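Local coordinates for protein probable WRKY transcription factor 52 (Arabidopsis thaliana, PDB 4C6S) that acts in plant immunity as a disease resistance protein and W-box-binding transcription factor, its TIR domain taking part in homo- and heterodimerization, the latter with RPS4, at residues A[18-23]-A[126-131]; A[52-57]-A[79-84]; A[62-67]-A[105-110]; A[116-121]-A[136-141]. One frame throughout, in Å; residues are numbered along the deposited sequence.

The four contacts tie helices to one another or to the five-stranded parallel sheet of the TIR domain. Interactions 1, 2 and 3 are buried, while interaction 4 lies at the surface. Interactions 1 and 2 sit on opposite sides of the chain's centre, and their centres are about 23 Å apart. Interactions 1 and 4 share helix 128-143 and touch through Leu-131. Interaction 3 touches interaction 1 through Val-63 and interaction 2 through Met-62. The chemistry follows the place in the fold. The buried contacts rest on apolar packing, with an aromatic ring central to interactions 1 and 3. Interaction 4, at edge strand 119-121, rests on a salt bridge, a His-carboxylate bond and a sodium ion.

Interaction 1. Residues A[18-23]-A[126-131]; sequences YSFVSH and CSDSIL
The ring of Phe-20 meets helix 128-143 with its outer atoms. At the ring edge, close to its plane, lies the backbone oxygen of Asp-128, with Phe-20 CE1 to Asp-128 O at 4.1 Å. Leu-131 approaches the same end obliquely. Its CD2 is 3.8 Å from Phe-20 CZ and reaches CE1 as well. The two side chains cross at about a right angle, and CD2 and CG of the leucine do the touching. The CB of Asp-128 adds a contact at Phe-20 CD1, 4.1 Å away. The carboxylate itself is turned 75° from the ring plane.

The Phe-20 ring reaches across because CG stands anti to the backbone N, chi1 177°. The CB bond itself does not aim at helix 128-143, but the ring end comes nearer. Within the same chain the ring also stacks with Tyr-98 and packs on Val-132 and Ile-135. The hydroxyl of Tyr-98 bonds to OD2 of Asp-128, so one tyrosine serves both partners.

This edge of the domain faces the second subunit of the crystal assembly. Ser-22 OG bonds to Ser-129 N of the second subunit, and His-23 stacks on His-23 of that subunit. Ser-22 OG also donates to Ser-19 O in its own chain, at 2.8 Å. This bond lies in the carbonyl plane, on a lone pair.

Packing inside the chain is mainly apolar, with the Asp-128 carboxylate held by Tyr-98. Ser-22, His-23 and the backbone of Asp-128 also meet the second subunit. The contact lies beside this interface, consistent with the role of the TIR domain in homo- and heterodimerization.

Interaction 2. Residues A[52-57]-A[79-84]; sequences AKIEKA and AKVLEC
Cys-84 and Ile-54 carry most of this contact, with Glu-55 completing it. Cys-84 lies in the 79-84 segment, and its CB points toward helix 51-56. That carbon sits between two side chains. Ile-54 CG2 comes to 3.5 Å of Cys-84 CB, tighter than usual for two carbons. Glu-55 CG lies 3.7 Å from the same Cys-84 CB. The sulfur lies over the same pair, with Cys-84 SG 3.9 Å from Ile-54 CB and equally near Glu-55 CG.

Ile-54 uses its short branch here. CG2 stands anti to the backbone N and is thereby brought to the other segment. Besides the cysteine, Ile-54 CG2 meets the backbone oxygen of Val-81, at 3.8 Å. It also touches the side chain of that valine, with Ile-54 CG2 to Val-81 CG1 at 4.1 Å. One methyl thus contacts two residues spaced nearly one helical turn apart.

Glu-55 takes part through its aliphatic portion. Its chain is extended beyond CG, which carries the carboxylate away from the cysteine. The contact made by this acidic residue is therefore one of carbon packing.

The backbones are close at this point, with Glu-55 CA and Cys-84 CA 5.0 Å apart. Gln-91 bonds to the backbone oxygens of Ile-54 and Ala-57, and Asn-88 to that of Glu-55. These residues lie between helix 74-82 and strand 92-98. Ile-54 also packs on Cys-9, and Val-81 on Ser-11, both of strand 8-12. The contact so joins two helices on the same side of the sheet, with strand 59-65 linking them in the chain.

Interaction 3. Residues A[62-67]-A[105-110]; sequences MVLPGN and DQWLSE. With SO4 (sulfate ion), chain D.
Trp-107 projects from helix 104-113 with CB directed toward the end of strand 59-65. Beyond CB, the five-membered ring meets the loop that follows the strand. CD1 of Trp-107 lies 3.4 Å from Gly-66 O and also touches Gly-66 CA. The next atom, Trp-107 NE1, is 3.5 Å from Pro-65 O. Its hydrogen bond goes to Cys-68 O, which helps hold the indole in its rotation. Along the six-membered ring, Trp-107 CZ2 packs near the Pro-65 ring, with 4.4 Å to Pro-65 CD. At the far end, CZ3 of Trp-107 reaches Leu-64 CD1 at 4.0 Å, and CH2 meets the other methyl, CD2. Leu-64 CB lies over one face of the indole, offset toward its rim.

Pro-65 centres an inverse gamma turn where the strand ends. Just after it, Asn-67 N donates to O4 of a sulfate at 3.1 Å, with an N-H...O angle of 164°. This ion probably comes from the crystallisation liquor.

Around the contact, Trp-107 also packs on Leu-97 of strand 92-98 and on Pro-70 and Val-73 of the loop before helix 74-82. The indole thus joins helix 104-113 to two neighbouring strands of the central parallel sheet.

Interaction 4. Residues A[116-121]-A[136-141]; sequences LSRIHQ and VRDVYE. With NA (sodium ion), chain G; SO4 (sulfate ion), chain F.
Asp-138 holds its CG anti to the backbone N and so extends its carboxylate from helix 128-143 toward Arg-118 and His-120. Arg-118 bends at its third torsion, chi3 61°, which brings its guanidinium round to that carboxylate. The two oxygens take one partner each. Arg-118 NH2 donates to Asp-138 OD1 at 2.6 Å, forming a salt bridge. The oxygen lies near the guanidinium plane, but the nitrogen stands well above the carboxylate plane. The bond is bent, with an N-H...O angle of 142°.

The second bond is straighter. His-120 NE2 donates to Asp-138 OD2 at 2.7 Å, with an angle of 161°. It uses the anti lone pair of that oxygen, and the oxygen sits at the edge of the imidazole, near its plane. Ring and carboxylate are turned well away from coplanar.

On its other nitrogen the histidine binds metal. His-120 ND1 lies 2.7 Å from the sodium ion, which Glu-134, on helix 128-143 like Asp-138, also binds. Sulfate oxygen O1, of an ion probably from the crystallisation liquor, is 2.7 Å from the sodium and accepts a bond from Gln-121 N at 2.8 Å. Arg-123 also bonds to this sulfate, and Arg-118 NH1 has a second partner in His-143.

These bonds join the edge strand carrying His-120, together with Arg-118, to helix 128-143. Both imidazole nitrogens are engaged, which should restrain rotation of the ring. With NE2 donating, ND1 can offer its lone pair to the sodium. The carboxylate may make the imidazole a slightly better ligand, an effect the salt bridge to Arg-118 would temper.

Interaction 1. Residues A[18-23]-A[126-131]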
# COMPACT_ATOMS: atom_id res chain seq x y z
N TYR A 18 6.76 -4.40 3.71
CA TYR A 18 5.63 -4.30 4.63
C TYR A 18 4.61 -3.26 4.16
O TYR A 18 3.60 -3.02 4.85
CB TYR A 18 6.11 -3.98 6.03
CG TYR A 18 6.91 -5.09 6.65
CD1 TYR A 18 6.29 -6.27 7.04
CD2 TYR A 18 8.29 -4.99 6.80
CE1 TYR A 18 7.02 -7.31 7.59
CE2 TYR A 18 9.03 -6.03 7.35
CZ TYR A 18 8.38 -7.18 7.75
OH TYR A 18 9.09 -8.22 8.30
N SER A 19 4.88 -2.65 3.02
CA SER A 19 3.95 -1.68 2.45
C SER A 19 3.36 -2.25 1.17
O SER A 19 2.55 -3.16 1.25
CB SER A 19 4.63 -0.31 2.26
OG SER A 19 5.80 -0.44 1.47
N PHE A 20 3.77 -1.77 0.00
CA PHE A 20 3.21 -2.23 -1.28
C PHE A 20 3.12 -3.75 -1.44
O PHE A 20 2.09 -4.28 -1.84
CB PHE A 20 4.04 -1.66 -2.44
CG PHE A 20 3.59 -2.14 -3.79
CD1 PHE A 20 2.43 -1.63 -4.38
CD2 PHE A 20 4.32 -3.10 -4.48
CE1 PHE A 20 2.03 -2.07 -5.65
CE2 PHE A 20 3.93 -3.55 -5.75
CZ PHE A 20 2.77 -3.03 -6.33
N VAL A 21 4.21 -4.46 -1.13
CA VAL A 21 4.24 -5.90 -1.34
C VAL A 21 3.21 -6.62 -0.45
O VAL A 21 2.65 -7.65 -0.84
CB VAL A 21 5.66 -6.45 -1.13
CG1 VAL A 21 5.68 -7.97 -1.04
CG2 VAL A 21 6.57 -5.96 -2.29
N SER A 22 2.95 -6.06 0.73
CA SER A 22 2.02 -6.75 1.63
C SER A 22 0.61 -6.69 1.01
O SER A 22 -0.18 -7.63 1.16
CB SER A 22 2.04 -6.15 3.05
OG SER A 22 1.38 -4.90 3.11
N HIS A 23 0.31 -5.61 0.31
CA HIS A 23 -0.99 -5.49 -0.34
C HIS A 23 -1.06 -6.43 -1.52
O HIS A 23 -2.11 -7.02 -1.79
CB HIS A 23 -1.26 -4.06 -0.79
CG HIS A 23 -1.23 -3.06 0.32
ND1 HIS A 23 -2.20 -2.99 1.29
CD2 HIS A 23 -0.33 -2.09 0.61
CE1 HIS A 23 -1.91 -2.02 2.14
NE2 HIS A 23 -0.78 -1.45 1.73
N CYS A 126 -1.57 7.31 -10.63
CA CYS A 126 -2.32 6.06 -10.74
C CYS A 126 -2.13 5.33 -9.42
O CYS A 126 -1.00 5.16 -8.96
CB CYS A 126 -1.79 5.18 -11.86
SG CYS A 126 -2.48 3.49 -11.91
N SER A 127 -3.24 4.92 -8.82
CA SER A 127 -3.20 4.36 -7.47
C SER A 127 -2.48 3.01 -7.42
O SER A 127 -2.54 2.18 -8.36
CB SER A 127 -4.60 4.26 -6.89
OG SER A 127 -5.21 3.04 -7.22
N ASP A 128 -1.77 2.78 -6.32
CA ASP A 128 -1.11 1.49 -6.12
C ASP A 128 -2.12 0.36 -6.02
O ASP A 128 -1.81 -0.78 -6.32
CB ASP A 128 -0.23 1.50 -4.86
CG ASP A 128 1.04 2.31 -5.02
OD1 ASP A 128 1.33 2.71 -6.16
OD2 ASP A 128 1.75 2.54 -4.02
N SER A 129 -3.34 0.67 -5.58
CA SER A 129 -4.34 -0.38 -5.46
C SER A 129 -4.70 -0.87 -6.86
O SER A 129 -4.92 -2.06 -7.06
CB SER A 129 -5.60 0.10 -4.71
OG SER A 129 -6.19 1.21 -5.36
N ILE A 130 -4.73 0.05 -7.82
CA ILE A 130 -4.98 -0.33 -9.21
C ILE A 130 -3.81 -1.16 -9.74
O ILE A 130 -4.01 -2.20 -10.37
CB ILE A 130 -5.22 0.90 -10.10
CG1 ILE A 130 -6.50 1.61 -9.68
CG2 ILE A 130 -5.36 0.46 -11.57
CD1 ILE A 130 -7.75 0.82 -9.97
N LEU A 131 -2.58 -0.73 -9.45
CA LEU A 131 -1.38 -1.47 -9.88
C LEU A 131 -1.41 -2.89 -9.34
O LEU A 131 -1.15 -3.85 -10.09
CB LEU A 131 -0.11 -0.76 -9.42
CG LEU A 131 1.21 -1.48 -9.72
CD1 LEU A 131 1.36 -1.73 -11.24
CD2 LEU A 131 2.38 -0.63 -9.19

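Interaction 2. Residues A[52-57]-A[79-84]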
# COMPACT_ATOMS: atom_id res chain seq x y z
N ALA A 52 14.57 -22.46 -2.57
CA ALA A 52 13.54 -23.43 -2.93
C ALA A 52 12.19 -22.77 -3.19
O ALA A 52 11.46 -23.19 -4.10
CB ALA A 52 13.41 -24.49 -1.84
N LYS A 53 11.85 -21.75 -2.40
CA LYS A 53 10.60 -21.01 -2.57
C LYS A 53 10.52 -20.44 -3.99
O LYS A 53 9.47 -20.50 -4.63
CB LYS A 53 10.52 -19.84 -1.59
CG LYS A 53 10.34 -20.18 -0.11
CD LYS A 53 10.81 -18.98 0.72
CE LYS A 53 9.89 -18.65 1.88
NZ LYS A 53 10.02 -17.20 2.25
N ILE A 54 11.63 -19.88 -4.45
CA ILE A 54 11.68 -19.24 -5.75
C ILE A 54 11.69 -20.31 -6.84
O ILE A 54 10.91 -20.25 -7.78
CB ILE A 54 12.93 -18.34 -5.91
CG1 ILE A 54 13.07 -17.40 -4.71
CG2 ILE A 54 12.87 -17.55 -7.20
CD1 ILE A 54 14.22 -16.42 -4.83
N GLU A 55 12.57 -21.29 -6.69
CA GLU A 55 12.69 -22.36 -7.67
C GLU A 55 11.39 -23.13 -7.91
O GLU A 55 11.06 -23.48 -9.04
CB GLU A 55 13.82 -23.32 -7.27
CG GLU A 55 15.20 -22.69 -7.41
CD GLU A 55 16.29 -23.52 -6.78
OE1 GLU A 55 16.02 -24.18 -5.76
OE2 GLU A 55 17.42 -23.49 -7.30
N LYS A 56 10.64 -23.38 -6.84
CA LYS A 56 9.43 -24.19 -6.95
C LYS A 56 8.20 -23.37 -7.34
O LYS A 56 7.14 -23.93 -7.62
CB LYS A 56 9.15 -24.93 -5.64
CG LYS A 56 10.17 -25.99 -5.28
CD LYS A 56 9.64 -26.86 -4.15
CE LYS A 56 10.63 -27.95 -3.77
NZ LYS A 56 10.16 -28.70 -2.57
N ALA A 57 8.33 -22.04 -7.36
CA ALA A 57 7.20 -21.18 -7.72
C ALA A 57 6.81 -21.33 -9.19
O ALA A 57 7.68 -21.41 -10.07
CB ALA A 57 7.52 -19.71 -7.40
N ALA A 79 19.70 -10.67 -9.78
CA ALA A 79 20.22 -11.74 -10.63
C ALA A 79 20.04 -13.11 -9.97
O ALA A 79 19.72 -14.09 -10.63
CB ALA A 79 21.69 -11.51 -10.97
N LYS A 80 20.24 -13.16 -8.65
CA LYS A 80 20.12 -14.42 -7.93
C LYS A 80 18.68 -14.92 -7.89
O LYS A 80 18.45 -16.12 -7.68
CB LYS A 80 20.69 -14.29 -6.51
CG LYS A 80 19.90 -13.35 -5.61
CD LYS A 80 20.62 -13.13 -4.29
CE LYS A 80 19.69 -12.52 -3.25
NZ LYS A 80 19.93 -11.08 -2.99
N VAL A 81 17.71 -14.02 -8.09
CA VAL A 81 16.32 -14.43 -8.15
C VAL A 81 15.99 -15.05 -9.51
O VAL A 81 15.38 -16.11 -9.60
CB VAL A 81 15.35 -13.26 -7.87
CG1 VAL A 81 13.92 -13.72 -8.04
CG2 VAL A 81 15.56 -12.75 -6.46
N LEU A 82 16.41 -14.37 -10.58
CA LEU A 82 16.10 -14.82 -11.93
C LEU A 82 16.80 -16.14 -12.26
O LEU A 82 16.27 -16.96 -13.02
CB LEU A 82 16.48 -13.76 -12.97
CG LEU A 82 16.11 -14.10 -14.41
CD1 LEU A 82 14.60 -14.27 -14.53
CD2 LEU A 82 16.62 -13.07 -15.39
N GLU A 83 17.97 -16.36 -11.68
CA GLU A 83 18.72 -17.57 -11.96
C GLU A 83 17.97 -18.78 -11.44
O GLU A 83 18.16 -19.89 -11.93
CB GLU A 83 20.14 -17.49 -11.39
CG GLU A 83 21.04 -16.57 -12.22
CD GLU A 83 22.46 -16.49 -11.70
OE1 GLU A 83 22.71 -16.97 -10.57
OE2 GLU A 83 23.33 -15.96 -12.43
N CYS A 84 17.08 -18.56 -10.47
CA CYS A 84 16.24 -19.64 -9.96
C CYS A 84 15.20 -20.11 -10.98
O CYS A 84 14.61 -21.17 -10.81
CB CYS A 84 15.51 -19.21 -8.69
SG CYS A 84 16.55 -19.04 -7.23

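Interaction 3. Residues A[62-67]-A[105-110]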
# COMPACT_ATOMS: atom_id res chain seq x y z
N MET A 62 8.93 -10.30 -9.62
CA MET A 62 10.03 -9.51 -9.09
C MET A 62 9.58 -8.07 -8.95
O MET A 62 9.28 -7.41 -9.95
CB MET A 62 11.23 -9.57 -10.03
CG MET A 62 11.78 -10.99 -10.17
SD MET A 62 13.26 -11.14 -11.20
CE MET A 62 14.29 -9.93 -10.46
N VAL A 63 9.47 -7.59 -7.71
CA VAL A 63 9.11 -6.20 -7.48
C VAL A 63 10.39 -5.43 -7.32
O VAL A 63 11.16 -5.65 -6.38
CB VAL A 63 8.25 -6.04 -6.23
CG1 VAL A 63 8.00 -4.56 -5.97
CG2 VAL A 63 6.94 -6.78 -6.42
N LEU A 64 10.65 -4.54 -8.27
CA LEU A 64 11.97 -3.94 -8.41
C LEU A 64 11.94 -2.53 -7.87
O LEU A 64 10.91 -1.85 -7.96
CB LEU A 64 12.38 -3.92 -9.89
CG LEU A 64 12.51 -5.33 -10.47
CD1 LEU A 64 12.39 -5.32 -11.98
CD2 LEU A 64 13.83 -5.97 -10.04
N PRO A 65 13.06 -2.08 -7.28
CA PRO A 65 13.16 -0.71 -6.75
C PRO A 65 13.39 0.26 -7.90
O PRO A 65 14.53 0.63 -8.21
CB PRO A 65 14.37 -0.78 -5.82
CG PRO A 65 15.24 -1.85 -6.42
CD PRO A 65 14.30 -2.86 -7.03
N GLY A 66 12.30 0.68 -8.52
CA GLY A 66 12.38 1.42 -9.77
C GLY A 66 12.97 2.80 -9.68
O GLY A 66 13.35 3.37 -10.71
N ASN A 67 13.05 3.36 -8.47
CA ASN A 67 13.68 4.67 -8.28
C ASN A 67 15.20 4.59 -8.31
O ASN A 67 15.89 5.62 -8.38
CB ASN A 67 13.23 5.27 -6.95
CG ASN A 67 11.79 5.77 -6.97
OD1 ASN A 67 11.04 5.50 -7.91
ND2 ASN A 67 11.39 6.49 -5.92
N ASP A 105 13.27 4.56 -18.29
CA ASP A 105 14.02 4.15 -19.48
C ASP A 105 15.19 3.23 -19.13
O ASP A 105 15.48 2.27 -19.85
CB ASP A 105 14.53 5.36 -20.25
CG ASP A 105 13.41 6.19 -20.84
OD1 ASP A 105 12.30 5.64 -21.01
OD2 ASP A 105 13.65 7.38 -21.13
N GLN A 106 15.88 3.56 -18.04
CA GLN A 106 16.98 2.72 -17.56
C GLN A 106 16.54 1.32 -17.19
O GLN A 106 17.21 0.33 -17.53
CB GLN A 106 17.68 3.40 -16.37
CG GLN A 106 18.36 4.72 -16.71
CD GLN A 106 17.51 5.95 -16.42
OE1 GLN A 106 16.28 5.92 -16.55
NE2 GLN A 106 18.16 7.03 -16.03
N TRP A 107 15.42 1.21 -16.49
CA TRP A 107 14.91 -0.10 -16.10
C TRP A 107 14.36 -0.88 -17.28
O TRP A 107 14.51 -2.10 -17.34
CB TRP A 107 13.86 0.02 -15.00
CG TRP A 107 14.48 0.00 -13.64
CD1 TRP A 107 14.67 1.06 -12.80
CD2 TRP A 107 15.05 -1.13 -12.99
NE1 TRP A 107 15.31 0.65 -11.66
CE2 TRP A 107 15.55 -0.69 -11.75
CE3 TRP A 107 15.18 -2.48 -13.33
CZ2 TRP A 107 16.17 -1.56 -10.83
CZ3 TRP A 107 15.79 -3.34 -12.43
CH2 TRP A 107 16.28 -2.88 -11.20
N LEU A 108 13.73 -0.20 -18.23
CA LEU A 108 13.20 -0.93 -19.39
C LEU A 108 14.36 -1.53 -20.20
O LEU A 108 14.28 -2.66 -20.69
CB LEU A 108 12.34 -0.02 -20.26
CG LEU A 108 11.03 0.39 -19.59
CD1 LEU A 108 10.22 1.29 -20.51
CD2 LEU A 108 10.24 -0.84 -19.21
N SER A 109 15.45 -0.77 -20.30
CA SER A 109 16.67 -1.25 -20.97
C SER A 109 17.22 -2.46 -20.23
O SER A 109 17.54 -3.49 -20.84
CB SER A 109 17.72 -0.14 -21.01
OG SER A 109 18.92 -0.61 -21.61
N GLU A 110 17.32 -2.32 -18.91
CA GLU A 110 17.82 -3.40 -18.07
C GLU A 110 16.99 -4.66 -18.27
O GLU A 110 17.55 -5.74 -18.52
CB GLU A 110 17.81 -2.97 -16.60
CG GLU A 110 18.32 -4.05 -15.63
CD GLU A 110 19.83 -4.20 -15.63
OE1 GLU A 110 20.55 -3.24 -16.00
OE2 GLU A 110 20.32 -5.29 -15.25
S SO4 D . 11.50 2.19 -4.44
O1 SO4 D . 10.48 3.10 -3.93
O2 SO4 D . 11.08 0.83 -4.09
O3 SO4 D . 12.77 2.47 -3.79
O4 SO4 D . 11.67 2.36 -5.89

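Interaction 4. Residues A[116-121]-A[136-141]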
# COMPACT_ATOMS: atom_id res chain seq x y z
N LEU A 116 13.48 -10.02 -20.27
CA LEU A 116 12.18 -9.97 -19.58
C LEU A 116 11.25 -8.96 -20.25
O LEU A 116 11.64 -7.81 -20.47
CB LEU A 116 12.38 -9.63 -18.09
CG LEU A 116 13.28 -10.62 -17.33
CD1 LEU A 116 13.61 -10.08 -15.95
CD2 LEU A 116 12.60 -11.96 -17.21
N SER A 117 10.03 -9.38 -20.56
CA SER A 117 9.13 -8.54 -21.34
C SER A 117 7.78 -8.34 -20.67
O SER A 117 6.97 -7.51 -21.13
CB SER A 117 8.92 -9.16 -22.72
OG SER A 117 8.47 -10.49 -22.60
N ARG A 118 7.51 -9.09 -19.61
CA ARG A 118 6.25 -8.94 -18.88
C ARG A 118 6.46 -7.97 -17.73
O ARG A 118 7.06 -8.31 -16.71
CB ARG A 118 5.75 -10.29 -18.37
CG ARG A 118 5.46 -11.26 -19.50
CD ARG A 118 4.89 -12.56 -18.97
NE ARG A 118 3.63 -12.36 -18.26
CZ ARG A 118 3.01 -13.32 -17.59
NH1 ARG A 118 3.54 -14.54 -17.55
NH2 ARG A 118 1.86 -13.08 -16.97
N ILE A 119 5.97 -6.74 -17.92
CA ILE A 119 6.36 -5.63 -17.08
C ILE A 119 5.14 -4.80 -16.68
O ILE A 119 4.31 -4.42 -17.53
CB ILE A 119 7.38 -4.72 -17.83
CG1 ILE A 119 8.61 -5.53 -18.27
CG2 ILE A 119 7.80 -3.54 -16.98
CD1 ILE A 119 9.56 -4.73 -19.15
N HIS A 120 5.00 -4.55 -15.38
CA HIS A 120 4.01 -3.62 -14.84
C HIS A 120 4.80 -2.46 -14.24
O HIS A 120 5.92 -2.66 -13.76
CB HIS A 120 3.18 -4.32 -13.76
CG HIS A 120 2.35 -5.44 -14.28
ND1 HIS A 120 1.05 -5.27 -14.70
CD2 HIS A 120 2.64 -6.75 -14.48
CE1 HIS A 120 0.57 -6.42 -15.14
NE2 HIS A 120 1.51 -7.34 -15.02
N GLN A 121 4.24 -1.25 -14.27
CA GLN A 121 4.97 -0.08 -13.76
C GLN A 121 4.09 0.86 -12.97
O GLN A 121 2.92 1.08 -13.31
CB GLN A 121 5.56 0.74 -14.92
CG GLN A 121 6.20 -0.03 -16.05
CD GLN A 121 6.42 0.86 -17.27
OE1 GLN A 121 6.71 2.05 -17.13
NE2 GLN A 121 6.24 0.29 -18.46
N VAL A 136 -2.30 -8.74 -10.24
CA VAL A 136 -3.12 -9.90 -9.93
C VAL A 136 -3.88 -10.42 -11.15
O VAL A 136 -3.92 -11.63 -11.39
CB VAL A 136 -4.10 -9.62 -8.76
CG1 VAL A 136 -5.10 -10.77 -8.59
CG2 VAL A 136 -3.30 -9.42 -7.47
N ARG A 137 -4.47 -9.53 -11.94
CA ARG A 137 -5.25 -9.98 -13.09
C ARG A 137 -4.36 -10.70 -14.09
O ARG A 137 -4.73 -11.73 -14.66
CB ARG A 137 -5.95 -8.80 -13.77
CG ARG A 137 -6.61 -9.12 -15.09
CD ARG A 137 -7.41 -7.93 -15.58
NE ARG A 137 -6.54 -6.77 -15.69
CZ ARG A 137 -6.89 -5.52 -15.38
NH1 ARG A 137 -8.12 -5.25 -14.95
NH2 ARG A 137 -6.00 -4.55 -15.51
N ASP A 138 -3.16 -10.16 -14.29
CA ASP A 138 -2.19 -10.74 -15.20
C ASP A 138 -1.78 -12.14 -14.72
O ASP A 138 -1.84 -13.10 -15.50
CB ASP A 138 -0.97 -9.81 -15.29
CG ASP A 138 0.13 -10.31 -16.23
OD1 ASP A 138 -0.09 -11.29 -16.97
OD2 ASP A 138 1.22 -9.71 -16.22
N VAL A 139 -1.37 -12.25 -13.46
CA VAL A 139 -0.94 -13.54 -12.92
C VAL A 139 -2.08 -14.55 -12.95
O VAL A 139 -1.92 -15.70 -13.37
CB VAL A 139 -0.36 -13.39 -11.50
CG1 VAL A 139 -0.12 -14.77 -10.86
CG2 VAL A 139 0.94 -12.58 -11.55
N TYR A 140 -3.26 -14.09 -12.53
CA TYR A 140 -4.43 -14.96 -12.47
C TYR A 140 -4.83 -15.52 -13.82
O TYR A 140 -4.97 -16.73 -13.98
CB TYR A 140 -5.61 -14.19 -11.88
CG TYR A 140 -6.92 -14.96 -11.88
CD1 TYR A 140 -7.08 -16.08 -11.09
CD2 TYR A 140 -7.99 -14.55 -12.66
CE1 TYR A 140 -8.27 -16.78 -11.08
CE2 TYR A 140 -9.19 -15.23 -12.66
CZ TYR A 140 -9.32 -16.36 -11.86
OH TYR A 140 -10.50 -17.05 -11.84
N GLU A 141 -5.03 -14.64 -14.80
CA GLU A 141 -5.56 -15.06 -16.08
C GLU A 141 -4.52 -15.83 -16.88
O GLU A 141 -4.85 -16.68 -17.68
CB GLU A 141 -6.10 -13.87 -16.86
CG GLU A 141 -7.34 -13.28 -16.19
CD GLU A 141 -8.11 -12.33 -17.08
OE1 GLU A 141 -7.97 -12.41 -18.32
OE2 GLU A 141 -8.87 -11.51 -16.54
NA NA G . -0.06 -2.79 -14.91
S SO4 F . 1.62 -0.46 -17.07
O1 SO4 F . 1.89 -1.11 -15.79
O2 SO4 F . 0.62 -1.23 -17.82
O3 SO4 F . 2.86 -0.41 -17.84
O4 SO4 F . 1.10 0.89 -16.84